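Local coordinates for protein aminoglycoside 6-adenylyltransferase (Bacillus subtilis, PDB 2PBE) that confers resistance to streptomycin by transferring a nucleoside monophosphate from ATP or GTP to the drug's O-6 hydroxyl, at residues 125-131 / 205-209. Sequence-based numbering, arbitrary orientation.
Sequences VLLDKDS and GYSFS
Strands 125-128 and 207-209 run antiparallel, their axes 4.6 Å apart at 151°, with Leu127 facing Phe208 as a non-hydrogen-bonded pair (CA-CA 4.3 Å) and Asp128 facing Ser207 as a hydrogen-bonded pair (CA-CA 5.0 Å). Ser207 O accepts from Asp128 N and Ser207 N donates to Asp128 O, each 2.8 Å. Tyr206, chi1 m, turns one ring face to Lys129, whose CG stands 3.8 Å from the ring centroid, a CH-pi contact 9° off the normal; the extended lysine reaches Ala17 O through NZ. In the mixed sheet of the nucleotidyltransferase-type fold, strand 125-128 lies between 23-28 and 207-209, the latter following helix 177-204 through Gly205 (phi 93°). Ser209 N to Leu126 O (3.0 Å) continues the register, and a water donates to Leu126 O and Ser209 O. Leu126 and Leu127 form a classic beta bulge opposite Val26. Asp128 OD1 accepts from Ser131 N (3.1 Å), an Asx motif, while OD2 bonds Tyr135 OH; Ser131 OG and Ser207 OG, 3.2 Å apart, share a hydrogen bond.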
loop_
_atom_site.group_PDB
_atom_site.type_symbol
_atom_site.label_atom_id
_atom_site.label_comp_id
_atom_site.label_asym_id
_atom_site.label_seq_id
_atom_site.Cartn_x
_atom_site.Cartn_y
_atom_site.Cartn_z
ATOM N N VAL A 125 -9.391 -6.088 -2.382
ATOM C CA VAL A 125 -9.607 -4.749 -1.836
ATOM C C VAL A 125 -8.306 -3.957 -1.903
ATOM O O VAL A 125 -7.239 -4.508 -1.661
ATOM C CB VAL A 125 -10.041 -4.801 -0.359
ATOM C CG1 VAL A 125 -10.293 -3.395 0.164
ATOM C CG2 VAL A 125 -11.286 -5.664 -0.206
ATOM N N LEU A 126 -8.396 -2.672 -2.236
ATOM C CA LEU A 126 -7.194 -1.848 -2.304
ATOM C C LEU A 126 -7.156 -0.790 -1.227
ATOM O O LEU A 126 -6.078 -0.467 -0.698
ATOM C CB LEU A 126 -7.067 -1.184 -3.674
ATOM C CG LEU A 126 -7.001 -2.110 -4.894
ATOM C CD1 LEU A 126 -6.684 -1.281 -6.136
ATOM C CD2 LEU A 126 -5.937 -3.188 -4.705
ATOM N N LEU A 127 -8.323 -0.251 -0.899
ATOM C CA LEU A 127 -8.439 0.776 0.130
ATOM C C LEU A 127 -9.755 0.700 0.869
ATOM O O LEU A 127 -10.816 0.508 0.271
ATOM C CB LEU A 127 -8.289 2.176 -0.484
ATOM C CG LEU A 127 -8.388 3.409 0.425
ATOM C CD1 LEU A 127 -7.358 3.365 1.571
ATOM C CD2 LEU A 127 -8.168 4.639 -0.441
ATOM N N ASP A 128 -9.663 0.852 2.185
ATOM C CA ASP A 128 -10.818 0.854 3.072
ATOM C C ASP A 128 -10.576 2.032 4.005
ATOM O O ASP A 128 -9.592 2.061 4.728
ATOM C CB ASP A 128 -10.889 -0.444 3.878
ATOM C CG ASP A 128 -12.187 -0.578 4.634
ATOM O OD1 ASP A 128 -13.031 0.344 4.541
ATOM O OD2 ASP A 128 -12.384 -1.597 5.320
ATOM N N LYS A 129 -11.473 3.003 3.982
ATOM C CA LYS A 129 -11.293 4.181 4.810
ATOM C C LYS A 129 -11.943 4.086 6.166
ATOM O O LYS A 129 -11.573 4.817 7.085
ATOM C CB LYS A 129 -11.803 5.422 4.083
ATOM C CG LYS A 129 -11.016 5.775 2.813
ATOM C CD LYS A 129 -11.490 7.116 2.260
ATOM C CE LYS A 129 -10.767 7.505 0.990
ATOM N NZ LYS A 129 -11.282 8.789 0.462
ATOM N N ASP A 130 -12.884 3.161 6.301
ATOM C CA ASP A 130 -13.591 2.986 7.559
ATOM C C ASP A 130 -13.268 1.713 8.312
ATOM O O ASP A 130 -13.303 1.705 9.544
ATOM C CB ASP A 130 -15.086 3.071 7.301
ATOM C CG ASP A 130 -15.449 4.287 6.463
ATOM O OD1 ASP A 130 -14.967 5.390 6.808
ATOM O OD2 ASP A 130 -16.190 4.137 5.468
ATOM N N SER A 131 -12.976 0.642 7.576
ATOM C CA SER A 131 -12.624 -0.637 8.184
ATOM C C SER A 131 -13.765 -1.164 9.072
ATOM O O SER A 131 -13.516 -1.744 10.125
ATOM C CB SER A 131 -11.344 -0.481 9.026
ATOM O OG SER A 131 -10.448 0.474 8.471
ATOM N N GLY A 205 -6.359 6.006 9.750
ATOM C CA GLY A 205 -7.239 4.966 10.262
ATOM C C GLY A 205 -7.757 4.126 9.106
ATOM O O GLY A 205 -8.769 3.442 9.247
ATOM N N TYR A 206 -7.072 4.172 7.962
ATOM C CA TYR A 206 -7.490 3.402 6.798
ATOM C C TYR A 206 -6.747 2.075 6.738
ATOM O O TYR A 206 -5.774 1.860 7.476
ATOM C CB TYR A 206 -7.214 4.154 5.484
ATOM C CG TYR A 206 -7.713 5.590 5.355
ATOM C CD1 TYR A 206 -8.828 6.083 6.105
ATOM C CD2 TYR A 206 -7.138 6.450 4.389
ATOM C CE1 TYR A 206 -9.355 7.391 5.883
ATOM C CE2 TYR A 206 -7.652 7.749 4.161
ATOM C CZ TYR A 206 -8.758 8.216 4.900
ATOM O OH TYR A 206 -9.266 9.477 4.625
ATOM N N SER A 207 -7.227 1.184 5.877
ATOM C CA SER A 207 -6.599 -0.112 5.647
ATOM C C SER A 207 -6.346 -0.104 4.150
ATOM O O SER A 207 -7.175 0.401 3.402
ATOM C CB SER A 207 -7.562 -1.259 5.994
ATOM O OG SER A 207 -7.952 -1.245 7.355
ATOM N N PHE A 208 -5.227 -0.651 3.701
ATOM C CA PHE A 208 -4.955 -0.647 2.275
ATOM C C PHE A 208 -3.893 -1.646 1.887
ATOM O O PHE A 208 -3.333 -2.331 2.737
ATOM C CB PHE A 208 -4.533 0.752 1.826
ATOM C CG PHE A 208 -3.355 1.294 2.580
ATOM C CD1 PHE A 208 -2.047 1.102 2.100
ATOM C CD2 PHE A 208 -3.536 2.005 3.779
ATOM C CE1 PHE A 208 -0.911 1.627 2.807
ATOM C CE2 PHE A 208 -2.420 2.540 4.510
ATOM C CZ PHE A 208 -1.099 2.351 4.016
ATOM N N SER A 209 -3.629 -1.740 0.592
ATOM C CA SER A 209 -2.624 -2.650 0.109
ATOM C C SER A 209 -1.414 -1.864 -0.366
ATOM O O SER A 209 -1.528 -0.697 -0.737
ATOM C CB SER A 209 -3.220 -3.506 -1.001
ATOM O OG SER A 209 -2.256 -4.323 -1.646
HETATM O O HOH W 1 -3.845 0.444 -1.924
#